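Local coordinates for protein halogenase PltM (Pseudomonas fluorescens, PDB 6BZN) that halogenates phenolic substrates, probably as an FAD-dependent enzyme, and is unusually versatile in the substrates and halides it accepts, at residues I29-A34 with I51-Q56; G35-A40 with Y145-I150; L223-Y228 with G306-D311; L258-F263 with Q272-G277; N414-V419 with Q473-M478. All coordinates share one frame; numbering follows the deposited sequence.

Interaction 1: I29-A34 with I51-Q56; sequences IGSGIA and ILDSAQ
The beta-alpha-beta crossover that opens the FAD-binding, Rossmann-type part of the fold brings I29 and G30, where strand 24-29 ends, against L52 and D53, where strand 49-52 ends. The two strands run parallel, with I29 paired to L52. Just past that pair G30 N donates to L52 O over 2.8 Å, almost straight at 178°. G30 and G32 match a GxGxxG pattern, and G30 has a backbone conformation in which a CB would be jammed against the carbonyl oxygen of I29. Its own carbonyl is buried here without a hydrogen-bond partner, with I51 CG2 lying 3.5 Å from G30 O.

S31 faces D53 and grips a single carboxylate oxygen twice. S31 OG reaches D53 OD2 at 2.6 Å, close to the carboxylate plane and on its anti side, while S31 N comes to the same D53 OD2 at 3.0 Å from well above that plane. With CG swung trans to the backbone N (chi1 -158°), the carboxylate of D53 is carried across to the glycine-rich turn. D53 OD1 looks after its own chain, accepting from A55 N at 2.9 Å in an Asx turn. R59 adds a salt bridge to D53 OD2, and Q160 bonds to S31 OG.

I33, A34, D53 and R59 all bind FAD in this protein, although no flavin occupies this chain here. A carboxylate held by two bonds from S31, an Asx turn and an arginine has little freedom to rotate, and the nearby positive charge probably stabilises it as an anion, consistent with a pre-set cofactor site.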
# COMPACT_ATOMS: atom_id res chain seq x y z
N ILE A 29 -15.77 0.65 -11.80
CA ILE A 29 -15.45 -0.77 -11.98
C ILE A 29 -14.64 -1.21 -10.75
O ILE A 29 -13.58 -0.66 -10.49
CB ILE A 29 -14.64 -1.04 -13.26
CG1 ILE A 29 -15.35 -0.48 -14.50
CG2 ILE A 29 -14.45 -2.54 -13.45
CD1 ILE A 29 -14.39 -0.25 -15.64
N GLY A 30 -15.15 -2.22 -10.04
CA GLY A 30 -14.50 -2.77 -8.84
C GLY A 30 -15.21 -2.37 -7.56
O GLY A 30 -15.45 -1.19 -7.32
N SER A 31 -15.55 -3.35 -6.73
CA SER A 31 -16.31 -3.10 -5.52
C SER A 31 -15.46 -3.40 -4.28
O SER A 31 -16.03 -3.60 -3.20
CB SER A 31 -17.58 -3.94 -5.50
OG SER A 31 -17.27 -5.33 -5.42
N GLY A 32 -14.13 -3.44 -4.44
CA GLY A 32 -13.19 -3.55 -3.33
C GLY A 32 -13.11 -2.20 -2.61
O GLY A 32 -13.83 -1.27 -2.94
N ILE A 33 -12.21 -2.09 -1.65
CA ILE A 33 -12.19 -0.89 -0.82
C ILE A 33 -12.05 0.40 -1.64
O ILE A 33 -12.68 1.40 -1.32
CB ILE A 33 -11.10 -0.95 0.27
CG1 ILE A 33 -11.31 0.18 1.29
CG2 ILE A 33 -9.70 -0.92 -0.32
CD1 ILE A 33 -10.54 -0.04 2.58
N ALA A 34 -11.23 0.39 -2.69
CA ALA A 34 -11.06 1.57 -3.54
C ALA A 34 -12.37 1.97 -4.21
O ALA A 34 -12.78 3.13 -4.11
CB ALA A 34 -10.00 1.32 -4.59
N ILE A 51 -21.69 0.92 -9.18
CA ILE A 51 -20.50 0.11 -9.00
C ILE A 51 -20.72 -1.25 -9.65
O ILE A 51 -21.69 -1.94 -9.32
CB ILE A 51 -20.18 -0.07 -7.50
CG1 ILE A 51 -19.97 1.30 -6.85
CG2 ILE A 51 -18.96 -0.95 -7.30
CD1 ILE A 51 -19.85 1.24 -5.34
N LEU A 52 -19.81 -1.64 -10.53
CA LEU A 52 -19.87 -2.92 -11.26
C LEU A 52 -18.71 -3.79 -10.86
O LEU A 52 -17.60 -3.30 -10.81
CB LEU A 52 -19.76 -2.67 -12.76
CG LEU A 52 -20.86 -1.82 -13.38
CD1 LEU A 52 -20.55 -1.58 -14.85
CD2 LEU A 52 -22.23 -2.46 -13.19
N ASP A 53 -18.95 -5.07 -10.58
CA ASP A 53 -17.85 -6.00 -10.29
C ASP A 53 -18.16 -7.37 -10.87
O ASP A 53 -19.28 -7.86 -10.71
CB ASP A 53 -17.63 -6.12 -8.78
CG ASP A 53 -16.22 -6.62 -8.42
OD1 ASP A 53 -15.59 -7.36 -9.22
OD2 ASP A 53 -15.73 -6.25 -7.32
N SER A 54 -17.16 -7.99 -11.49
CA SER A 54 -17.30 -9.36 -11.99
C SER A 54 -17.24 -10.37 -10.85
O SER A 54 -17.76 -11.48 -10.97
CB SER A 54 -16.24 -9.69 -13.05
OG SER A 54 -14.94 -9.56 -12.51
N ALA A 55 -16.61 -9.98 -9.75
CA ALA A 55 -16.53 -10.84 -8.57
C ALA A 55 -17.72 -10.56 -7.66
O ALA A 55 -18.59 -9.74 -7.97
CB ALA A 55 -15.22 -10.57 -7.84
N GLN A 56 -17.76 -11.26 -6.53
CA GLN A 56 -18.73 -10.98 -5.49
C GLN A 56 -18.15 -11.07 -4.09
O GLN A 56 -17.15 -11.74 -3.88
CB GLN A 56 -19.97 -11.87 -5.64
CG GLN A 56 -19.74 -13.37 -5.66
CD GLN A 56 -20.95 -14.10 -6.25
OE1 GLN A 56 -22.10 -13.67 -6.07
NE2 GLN A 56 -20.69 -15.18 -6.98

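Interaction 2: G35-A40 with Y145-I150; sequences GALTGA and YFALMI
A36 meets A147 and L148 where two helices of the FAD-binding domain lie nearly parallel: 33-44, the helix of the beta-alpha-beta crossover, and 140-153. Their short axes approach to 7.8 Å at only 17°, and small residues make that closeness possible. A36 points its methyl straight at the other backbone, so that A36 CB sits 3.5 Å from both A147 C and L148 N, and the two alanine methyls, A36 CB and A147 CB, touch at 3.8 Å. L148 itself turns away from the interface and offers mainly its backbone and CB.

One turn further on, A40 and I150 repeat the arrangement with a larger partner. With chi1 at -59°, I150 sets CG2 trans to its backbone N, and this branch lands on the A40 methyl, A40 CB to I150 CG2 being 3.8 Å. The other branch of I150 carries CD1 up to the end of L37, whose CD2 also lies beside A147. The packing is purely apolar and buried, and its shape rests on how closely the alanines let the two backbones draw together.

Around this first shell, I86 of helix 84-88 leans on both L37 and I150, and F358 of helix 352-374 also touches L37. H57 touches L148. G35, perhaps the last glycine of a GxGxxG pattern, starts the segment, and the FAD-binding residue I33 lies close to L37 one turn earlier. At the outer limit of the contact, L37 CD2 stands 4.5 Å from I150 CD1.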
# COMPACT_ATOMS: atom_id res chain seq x y z
N GLY A 35 -13.02 1.02 -4.87
CA GLY A 35 -14.27 1.32 -5.58
C GLY A 35 -15.39 1.72 -4.64
O GLY A 35 -16.16 2.65 -4.91
N ALA A 36 -15.46 1.02 -3.51
CA ALA A 36 -16.48 1.28 -2.51
C ALA A 36 -16.35 2.67 -1.88
O ALA A 36 -17.34 3.37 -1.73
CB ALA A 36 -16.44 0.22 -1.43
N LEU A 37 -15.14 3.05 -1.48
CA LEU A 37 -14.96 4.37 -0.87
C LEU A 37 -15.20 5.50 -1.87
O LEU A 37 -15.80 6.52 -1.51
CB LEU A 37 -13.59 4.51 -0.23
CG LEU A 37 -13.35 3.58 0.95
CD1 LEU A 37 -11.93 3.83 1.47
CD2 LEU A 37 -14.36 3.76 2.06
N THR A 38 -14.70 5.32 -3.09
CA THR A 38 -15.00 6.24 -4.18
C THR A 38 -16.51 6.40 -4.37
O THR A 38 -17.02 7.52 -4.44
CB THR A 38 -14.33 5.79 -5.49
OG1 THR A 38 -12.92 5.64 -5.26
CG2 THR A 38 -14.57 6.80 -6.59
N GLY A 39 -17.22 5.28 -4.40
CA GLY A 39 -18.67 5.32 -4.60
C GLY A 39 -19.38 5.99 -3.45
O GLY A 39 -20.34 6.73 -3.66
N ALA A 40 -18.92 5.73 -2.23
CA ALA A 40 -19.54 6.31 -1.07
C ALA A 40 -19.42 7.83 -1.08
O ALA A 40 -20.42 8.53 -0.88
CB ALA A 40 -18.95 5.75 0.20
N TYR A 145 -15.99 -5.66 2.49
CA TYR A 145 -17.43 -5.85 2.46
C TYR A 145 -18.08 -4.70 3.25
O TYR A 145 -19.03 -4.08 2.78
CB TYR A 145 -17.85 -7.21 3.03
CG TYR A 145 -19.18 -7.77 2.52
CD1 TYR A 145 -20.03 -7.04 1.67
CD2 TYR A 145 -19.60 -9.05 2.91
CE1 TYR A 145 -21.23 -7.57 1.20
CE2 TYR A 145 -20.81 -9.57 2.45
CZ TYR A 145 -21.62 -8.83 1.60
OH TYR A 145 -22.81 -9.33 1.12
N PHE A 146 -17.52 -4.38 4.41
CA PHE A 146 -17.96 -3.22 5.21
C PHE A 146 -17.91 -1.91 4.41
O PHE A 146 -18.84 -1.13 4.44
CB PHE A 146 -17.12 -3.11 6.48
CG PHE A 146 -17.53 -2.00 7.40
CD1 PHE A 146 -16.93 -0.74 7.29
CD2 PHE A 146 -18.48 -2.20 8.38
CE1 PHE A 146 -17.29 0.29 8.15
CE2 PHE A 146 -18.86 -1.17 9.22
CZ PHE A 146 -18.25 0.07 9.12
N ALA A 147 -16.81 -1.70 3.68
CA ALA A 147 -16.67 -0.53 2.82
C ALA A 147 -17.78 -0.46 1.78
O ALA A 147 -18.39 0.60 1.59
CB ALA A 147 -15.30 -0.52 2.14
N LEU A 148 -18.07 -1.58 1.12
CA LEU A 148 -19.18 -1.58 0.16
C LEU A 148 -20.50 -1.22 0.85
O LEU A 148 -21.32 -0.50 0.28
CB LEU A 148 -19.33 -2.93 -0.54
CG LEU A 148 -20.44 -3.00 -1.60
CD1 LEU A 148 -20.23 -1.96 -2.70
CD2 LEU A 148 -20.47 -4.38 -2.21
N MET A 149 -20.71 -1.72 2.06
CA MET A 149 -21.91 -1.37 2.80
C MET A 149 -22.01 0.14 3.04
O MET A 149 -23.10 0.71 2.95
CB MET A 149 -22.02 -2.14 4.10
CG MET A 149 -22.18 -3.64 3.93
SD MET A 149 -22.00 -4.46 5.53
CE MET A 149 -21.72 -6.16 5.00
N ILE A 150 -20.87 0.80 3.29
CA ILE A 150 -20.88 2.28 3.40
C ILE A 150 -21.47 2.90 2.13
O ILE A 150 -22.36 3.74 2.19
CB ILE A 150 -19.48 2.89 3.62
CG1 ILE A 150 -18.84 2.33 4.90
CG2 ILE A 150 -19.60 4.42 3.71
CD1 ILE A 150 -17.44 2.83 5.20

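Interaction 3: L223-Y228 with G306-D311; sequences LNVKSY and GEHFKD
H308 and K226 hold each other through two hydrogen bonds, and this is the tight half of a contact between two loops. K226 N donates to H308 O at 2.9 Å, in the carbonyl plane and on a lone pair. In return H308 ND1 donates to K226 O at 2.7 Å, with the acceptor exactly in the imidazole plane and the N-H pointing almost straight at it (170°). A chi1 of -74° places the ring beside the backbone N of H308, where its CE1 edge also reaches Y228 N. V225 fills the inner side: V225 CG1 lies 4.0 Å from F309 CE1 and equally near H308 CB. With H308 cut back to an alanine, K226 O would probably lose its donor, H251 its partner, and a gap would open beside Y228.

The outer half is looser and wet. One water joins N224 O, H308 O and D311 N, while another bridges E307 O and E307 OE2 and is held only weakly by K226 NZ. The extended lysine chain runs past E307 and D311, yet K226 NZ stays 5.1 Å from D311 OD2.

H308 NE2 bonds to H251 of strand 248-253, F309 packs edge-to-face on F295 of helix 291-301, and S227 OG caps D230 N at the start of helix 228-231. Beneath, V225 and F309 rest on C274 and I276 of strand 273-281.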
# COMPACT_ATOMS: atom_id res chain seq x y z
N LEU A 223 -3.06 -21.00 9.42
CA LEU A 223 -3.35 -21.22 10.83
C LEU A 223 -2.11 -21.69 11.57
O LEU A 223 -1.22 -22.30 10.98
CB LEU A 223 -4.38 -22.34 11.01
CG LEU A 223 -5.77 -22.03 10.49
CD1 LEU A 223 -6.52 -23.32 10.19
CD2 LEU A 223 -6.48 -21.20 11.55
N ASN A 224 -2.12 -21.45 12.88
CA ASN A 224 -1.07 -21.92 13.78
C ASN A 224 0.35 -21.47 13.40
O ASN A 224 1.31 -22.23 13.56
CB ASN A 224 -1.14 -23.46 13.93
CG ASN A 224 -2.33 -23.91 14.76
OD1 ASN A 224 -2.85 -23.14 15.56
ND2 ASN A 224 -2.77 -25.14 14.56
N VAL A 225 0.46 -20.24 12.92
CA VAL A 225 1.76 -19.64 12.69
C VAL A 225 2.28 -19.12 14.03
O VAL A 225 1.64 -18.26 14.65
CB VAL A 225 1.72 -18.50 11.67
CG1 VAL A 225 3.11 -17.92 11.47
CG2 VAL A 225 1.17 -19.01 10.33
N LYS A 226 3.44 -19.60 14.45
CA LYS A 226 4.05 -19.14 15.70
C LYS A 226 4.49 -17.69 15.67
O LYS A 226 4.97 -17.21 14.65
CB LYS A 226 5.30 -19.95 16.03
CG LYS A 226 5.04 -21.23 16.76
CD LYS A 226 6.30 -21.65 17.50
CE LYS A 226 5.99 -22.85 18.37
NZ LYS A 226 7.25 -23.46 18.85
N SER A 227 4.37 -17.02 16.81
CA SER A 227 4.84 -15.66 16.97
C SER A 227 6.37 -15.60 16.89
O SER A 227 7.05 -16.56 17.24
CB SER A 227 4.38 -15.09 18.32
OG SER A 227 5.13 -15.64 19.39
N TYR A 228 6.89 -14.46 16.45
CA TYR A 228 8.34 -14.26 16.43
C TYR A 228 8.95 -14.54 17.82
O TYR A 228 9.99 -15.19 17.93
CB TYR A 228 8.72 -12.85 16.00
CG TYR A 228 10.21 -12.68 15.93
CD1 TYR A 228 10.95 -12.32 17.07
CD2 TYR A 228 10.90 -12.94 14.76
CE1 TYR A 228 12.33 -12.20 17.02
CE2 TYR A 228 12.28 -12.83 14.69
CZ TYR A 228 12.99 -12.47 15.83
OH TYR A 228 14.34 -12.36 15.78
N GLY A 306 11.71 -20.73 9.05
CA GLY A 306 11.01 -21.99 9.27
C GLY A 306 10.49 -22.21 10.68
O GLY A 306 9.49 -22.91 10.87
N GLU A 307 11.13 -21.60 11.68
CA GLU A 307 10.64 -21.72 13.05
C GLU A 307 9.20 -21.20 13.27
O GLU A 307 8.54 -21.59 14.24
CB GLU A 307 11.61 -21.06 14.05
CG GLU A 307 12.99 -21.73 14.12
CD GLU A 307 12.97 -23.20 14.54
OE1 GLU A 307 13.88 -23.93 14.13
OE2 GLU A 307 12.04 -23.63 15.25
N HIS A 308 8.71 -20.34 12.39
CA HIS A 308 7.30 -19.92 12.47
C HIS A 308 6.31 -21.00 12.12
O HIS A 308 5.15 -20.90 12.52
CB HIS A 308 7.00 -18.77 11.51
CG HIS A 308 7.56 -17.46 11.93
ND1 HIS A 308 7.01 -16.71 12.95
CD2 HIS A 308 8.56 -16.72 11.41
CE1 HIS A 308 7.68 -15.58 13.07
NE2 HIS A 308 8.62 -15.56 12.14
N PHE A 309 6.73 -21.99 11.33
CA PHE A 309 5.80 -22.82 10.55
C PHE A 309 5.77 -24.30 10.92
O PHE A 309 5.12 -25.07 10.22
CB PHE A 309 6.13 -22.66 9.07
CG PHE A 309 6.04 -21.25 8.59
CD1 PHE A 309 4.79 -20.63 8.50
CD2 PHE A 309 7.18 -20.52 8.28
CE1 PHE A 309 4.68 -19.31 8.08
CE2 PHE A 309 7.07 -19.20 7.86
CZ PHE A 309 5.83 -18.59 7.76
N LYS A 310 6.41 -24.68 12.03
CA LYS A 310 6.55 -26.10 12.39
C LYS A 310 5.20 -26.79 12.55
O LYS A 310 5.04 -27.93 12.12
CB LYS A 310 7.36 -26.28 13.68
CG LYS A 310 8.81 -25.87 13.57
CD LYS A 310 9.59 -26.84 12.71
CE LYS A 310 11.02 -26.38 12.50
NZ LYS A 310 11.82 -27.51 11.96
N ASP A 311 4.24 -26.08 13.14
CA ASP A 311 2.88 -26.58 13.33
C ASP A 311 1.84 -25.88 12.46
O ASP A 311 0.65 -26.10 12.65
CB ASP A 311 2.51 -26.45 14.81
CG ASP A 311 3.46 -27.20 15.72
OD1 ASP A 311 3.77 -28.36 15.40
OD2 ASP A 311 3.92 -26.62 16.74
O HOH W 1 3.88 -23.34 13.72
O HOH W 2 9.54 -23.21 16.29

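Interaction 4: L258-F263 with Q272-G277; sequences LWVIPF and QLCSIG
W259 lies flat over G277 in a beta hairpin, where strand 256-262 runs antiparallel to strand 273-281 inside the larger mixed sheet. The indole covers the glycine backbone: G277 CA stands 3.4 Å above the centroid of the W259 six-membered ring, only 8° off its normal, a CH-pi contact over the face. There is no room for a side chain, since a CB on G277 would fall on the ring. At a chi1 of 80°, CG of W259 sits over its own backbone between N and the carbonyl carbon, which lets the ring fold back across the neighbouring strand.

The edge of the indole is used as well. W259 NE1 donates to S275 OG at 2.8 Å, close to the ring plane, and S275 OG has a second partner in E64. W259, I261 and S275 share the sheet face near V62 and A65, which bind FAD in this protein.

On the opposite face V260, P262, C274 and I276 pack apolar. V260 CG1 meets C274 SG at 3.6 Å, P262 CG stands on the same sulfur, and the I276 side chain lies beside V260, pointing the same way. F263 crosses the end of the ladder with its ring by L273 and S275, and F139 and H221 meet that ring edge-to-face.

The backbone closes the hairpin at several levels. W259 N bonds to G277 O, I261 and S275 exchange a mutual pair, and toward the turn F263 N donates to L273 O at 2.9 Å.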
# COMPACT_ATOMS: atom_id res chain seq x y z
N LEU A 258 9.94 -12.21 2.99
CA LEU A 258 8.71 -12.87 3.41
C LEU A 258 8.05 -12.06 4.52
O LEU A 258 8.72 -11.57 5.46
CB LEU A 258 9.01 -14.32 3.86
CG LEU A 258 7.88 -15.15 4.49
CD1 LEU A 258 8.07 -16.65 4.25
CD2 LEU A 258 7.77 -14.90 6.00
N TRP A 259 6.73 -11.92 4.43
CA TRP A 259 5.96 -11.23 5.46
C TRP A 259 5.24 -12.19 6.38
O TRP A 259 4.79 -13.24 5.94
CB TRP A 259 4.97 -10.24 4.83
CG TRP A 259 3.62 -10.73 4.25
CD1 TRP A 259 2.58 -11.30 4.93
CD2 TRP A 259 3.17 -10.58 2.90
NE1 TRP A 259 1.51 -11.52 4.08
CE2 TRP A 259 1.85 -11.09 2.83
CE3 TRP A 259 3.76 -10.06 1.74
CZ2 TRP A 259 1.11 -11.10 1.64
CZ3 TRP A 259 3.02 -10.08 0.54
CH2 TRP A 259 1.72 -10.60 0.51
N VAL A 260 5.15 -11.79 7.66
CA VAL A 260 4.32 -12.43 8.66
C VAL A 260 3.42 -11.33 9.22
O VAL A 260 3.88 -10.40 9.90
CB VAL A 260 5.17 -13.10 9.76
CG1 VAL A 260 4.29 -13.83 10.76
CG2 VAL A 260 6.18 -14.06 9.15
N ILE A 261 2.13 -11.43 8.90
CA ILE A 261 1.14 -10.40 9.19
C ILE A 261 -0.01 -11.09 9.92
O ILE A 261 -0.96 -11.56 9.28
CB ILE A 261 0.69 -9.70 7.89
CG1 ILE A 261 1.84 -8.87 7.35
CG2 ILE A 261 -0.51 -8.80 8.10
CD1 ILE A 261 1.56 -8.20 6.03
N PRO A 262 0.07 -11.17 11.26
CA PRO A 262 -0.99 -11.87 12.00
C PRO A 262 -2.30 -11.12 12.06
O PRO A 262 -2.30 -9.88 12.20
CB PRO A 262 -0.41 -12.00 13.41
CG PRO A 262 1.05 -11.86 13.23
CD PRO A 262 1.20 -10.85 12.15
N PHE A 263 -3.41 -11.85 11.96
CA PHE A 263 -4.72 -11.31 12.36
C PHE A 263 -5.11 -11.78 13.76
O PHE A 263 -6.13 -11.34 14.27
CB PHE A 263 -5.82 -11.69 11.36
CG PHE A 263 -5.50 -11.32 9.94
CD1 PHE A 263 -5.45 -9.99 9.54
CD2 PHE A 263 -5.23 -12.31 8.99
CE1 PHE A 263 -5.16 -9.66 8.23
CE2 PHE A 263 -4.93 -11.98 7.69
CZ PHE A 263 -4.90 -10.66 7.30
N GLN A 272 -8.20 -16.27 13.54
CA GLN A 272 -7.12 -17.23 13.84
C GLN A 272 -5.97 -17.21 12.84
O GLN A 272 -4.94 -17.85 13.06
CB GLN A 272 -7.68 -18.65 13.88
CG GLN A 272 -8.75 -18.87 14.94
CD GLN A 272 -9.31 -20.28 14.87
OE1 GLN A 272 -8.56 -21.24 14.97
NE2 GLN A 272 -10.62 -20.40 14.67
N LEU A 273 -6.13 -16.48 11.75
CA LEU A 273 -5.23 -16.58 10.63
C LEU A 273 -4.08 -15.61 10.72
O LEU A 273 -4.13 -14.59 11.42
CB LEU A 273 -5.98 -16.34 9.32
CG LEU A 273 -7.14 -17.32 9.04
CD1 LEU A 273 -7.96 -16.80 7.87
CD2 LEU A 273 -6.59 -18.72 8.78
N CYS A 274 -3.06 -15.94 9.93
CA CYS A 274 -1.92 -15.11 9.70
C CYS A 274 -1.63 -15.06 8.20
O CYS A 274 -1.58 -16.10 7.51
CB CYS A 274 -0.74 -15.67 10.48
SG CYS A 274 0.80 -14.74 10.34
N SER A 275 -1.44 -13.86 7.68
CA SER A 275 -1.11 -13.70 6.27
C SER A 275 0.37 -13.92 6.06
O SER A 275 1.20 -13.41 6.83
CB SER A 275 -1.54 -12.32 5.79
OG SER A 275 -1.23 -12.16 4.42
N ILE A 276 0.70 -14.67 5.01
CA ILE A 276 2.07 -15.02 4.67
C ILE A 276 2.26 -14.77 3.18
O ILE A 276 1.48 -15.26 2.35
CB ILE A 276 2.38 -16.51 4.98
CG1 ILE A 276 2.11 -16.86 6.46
CG2 ILE A 276 3.81 -16.86 4.58
CD1 ILE A 276 2.96 -16.15 7.50
N GLY A 277 3.28 -13.99 2.82
CA GLY A 277 3.62 -13.76 1.42
C GLY A 277 5.11 -13.77 1.26
O GLY A 277 5.81 -13.18 2.08

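Interaction 5: N414-V419 with Q473-M478; sequences NVWHRV and QSCQVM
A chi1 of 168° turns the indole of W416 away from its own backbone N and out toward M478, S474 and C475. M478 comes to meet it on a curled chain: chi2 and chi3, -54° and -60°, fold the thioether back, so that CG and not the methyl touches the ring. W416 CZ3 and M478 CG are 3.8 Å apart, and M478 SD lies 5.2 Å from the centroid of the W416 six-membered ring, an oblique Met-aromatic contact. C475 approaches differently, with its sulfur in line with the ring edge: C475 SG is 4.1 Å from W416 CH2. S474 adds a third contact, its CB 3.9 Å from W416 CZ3.

The helices concerned are 410-441 and 465-483 of the helical C-terminal part of the chain. They cross at 146°, roughly antiparallel, and their segment axes stay 11.2 Å apart, a wide spacing that the tryptophan spans. Replacing W416 with an alanine would probably open a large gap between the helices and leave M478 and C475 without their aromatic partner.

V419 lies over one face of the W416 ring and also meets the second helix, V419 CG2 standing 3.6 Å from S474 OG. That hydroxyl is bonded to L470 O within its own helix. From helix 383-406, S403 OG takes a hydrogen bond with W416 NE1, while C402 packs on both the indole and C475.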
# COMPACT_ATOMS: atom_id res chain seq x y z
N ASN A 414 20.18 -1.65 7.74
CA ASN A 414 19.97 -0.78 8.89
C ASN A 414 20.16 0.68 8.50
O ASN A 414 19.30 1.52 8.80
CB ASN A 414 20.91 -1.22 10.04
CG ASN A 414 20.78 -0.37 11.29
OD1 ASN A 414 19.81 0.34 11.50
ND2 ASN A 414 21.81 -0.45 12.14
N VAL A 415 21.24 1.00 7.78
CA VAL A 415 21.46 2.37 7.34
C VAL A 415 20.34 2.80 6.37
O VAL A 415 19.73 3.86 6.53
CB VAL A 415 22.85 2.59 6.69
CG1 VAL A 415 23.00 4.04 6.31
CG2 VAL A 415 23.97 2.22 7.67
N TRP A 416 20.08 1.95 5.38
CA TRP A 416 19.08 2.25 4.35
C TRP A 416 17.68 2.53 4.90
O TRP A 416 17.02 3.46 4.43
CB TRP A 416 19.03 1.16 3.27
CG TRP A 416 17.83 1.30 2.38
CD1 TRP A 416 16.69 0.57 2.45
CD2 TRP A 416 17.62 2.28 1.36
NE1 TRP A 416 15.80 0.98 1.49
CE2 TRP A 416 16.35 2.04 0.82
CE3 TRP A 416 18.41 3.31 0.84
CZ2 TRP A 416 15.83 2.81 -0.23
CZ3 TRP A 416 17.90 4.07 -0.21
CH2 TRP A 416 16.61 3.81 -0.72
N HIS A 417 17.23 1.75 5.88
CA HIS A 417 15.84 1.87 6.34
C HIS A 417 15.52 3.26 6.90
O HIS A 417 14.38 3.68 6.85
CB HIS A 417 15.43 0.73 7.29
CG HIS A 417 15.45 1.08 8.75
ND1 HIS A 417 16.62 1.14 9.48
CD2 HIS A 417 14.45 1.30 9.63
CE1 HIS A 417 16.34 1.42 10.74
NE2 HIS A 417 15.03 1.51 10.86
N ARG A 418 16.55 3.97 7.37
CA ARG A 418 16.39 5.34 7.86
C ARG A 418 16.04 6.34 6.76
O ARG A 418 15.46 7.37 7.05
CB ARG A 418 17.66 5.80 8.60
CG ARG A 418 17.94 4.97 9.84
CD ARG A 418 19.40 4.53 9.95
NE ARG A 418 19.51 3.48 10.96
CZ ARG A 418 19.51 3.67 12.28
NH1 ARG A 418 19.48 4.89 12.81
NH2 ARG A 418 19.54 2.61 13.08
N VAL A 419 16.40 6.04 5.51
CA VAL A 419 16.00 6.86 4.36
C VAL A 419 14.48 6.75 4.16
O VAL A 419 13.77 7.76 4.10
CB VAL A 419 16.79 6.47 3.09
CG1 VAL A 419 16.30 7.23 1.85
CG2 VAL A 419 18.28 6.72 3.29
N GLN A 473 19.54 11.25 -3.81
CA GLN A 473 20.96 10.90 -3.69
C GLN A 473 21.19 9.50 -3.11
O GLN A 473 22.07 8.77 -3.57
CB GLN A 473 21.71 11.95 -2.88
CG GLN A 473 21.77 13.31 -3.56
CD GLN A 473 22.54 14.32 -2.74
OE1 GLN A 473 21.97 15.24 -2.15
NE2 GLN A 473 23.84 14.15 -2.67
N SER A 474 20.38 9.11 -2.12
CA SER A 474 20.46 7.75 -1.57
C SER A 474 20.12 6.66 -2.58
O SER A 474 20.78 5.63 -2.61
CB SER A 474 19.56 7.62 -0.33
OG SER A 474 19.97 8.54 0.66
N CYS A 475 19.08 6.89 -3.40
CA CYS A 475 18.74 5.94 -4.47
C CYS A 475 19.85 5.84 -5.52
O CYS A 475 20.15 4.74 -5.98
CB CYS A 475 17.41 6.30 -5.14
SG CYS A 475 15.99 6.06 -4.06
N GLN A 476 20.47 6.98 -5.86
CA GLN A 476 21.64 7.00 -6.76
C GLN A 476 22.77 6.15 -6.21
O GLN A 476 23.37 5.38 -6.96
CB GLN A 476 22.16 8.43 -7.01
CG GLN A 476 21.26 9.28 -7.89
CD GLN A 476 21.56 10.78 -7.85
OE1 GLN A 476 22.53 11.23 -7.22
NE2 GLN A 476 20.72 11.57 -8.53
N VAL A 477 23.04 6.28 -4.90
CA VAL A 477 24.06 5.46 -4.23
C VAL A 477 23.73 3.97 -4.38
O VAL A 477 24.61 3.17 -4.74
CB VAL A 477 24.26 5.83 -2.73
CG1 VAL A 477 25.07 4.77 -2.00
CG2 VAL A 477 24.91 7.19 -2.58
N MET A 478 22.47 3.61 -4.10
CA MET A 478 22.06 2.20 -4.20
C MET A 478 22.09 1.64 -5.61
O MET A 478 22.53 0.50 -5.80
CB MET A 478 20.67 1.99 -3.60
CG MET A 478 20.58 2.25 -2.11
SD MET A 478 21.77 1.32 -1.11
CE MET A 478 21.33 -0.37 -1.49

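From the N terminus, interaction 1 closes the short crossover from strand 24-29 through helix 33-44 to strand 49-52. Interaction 2 starts on that same helix before 51-56 is reached and closes far later on helix 140-153, so the two loops cross; they touch, and together bind sheet and helices of the FAD-binding region. Interaction 3 then closes a long loop from 223-228 to 306-311. Within it sits the hairpin of interaction 4, two inner strands of the mixed sheet, against which the loops of interaction 3 pack directly. Interaction 5 follows in series, joining helices near the C terminus across the chain's centre from interactions 1 and 2.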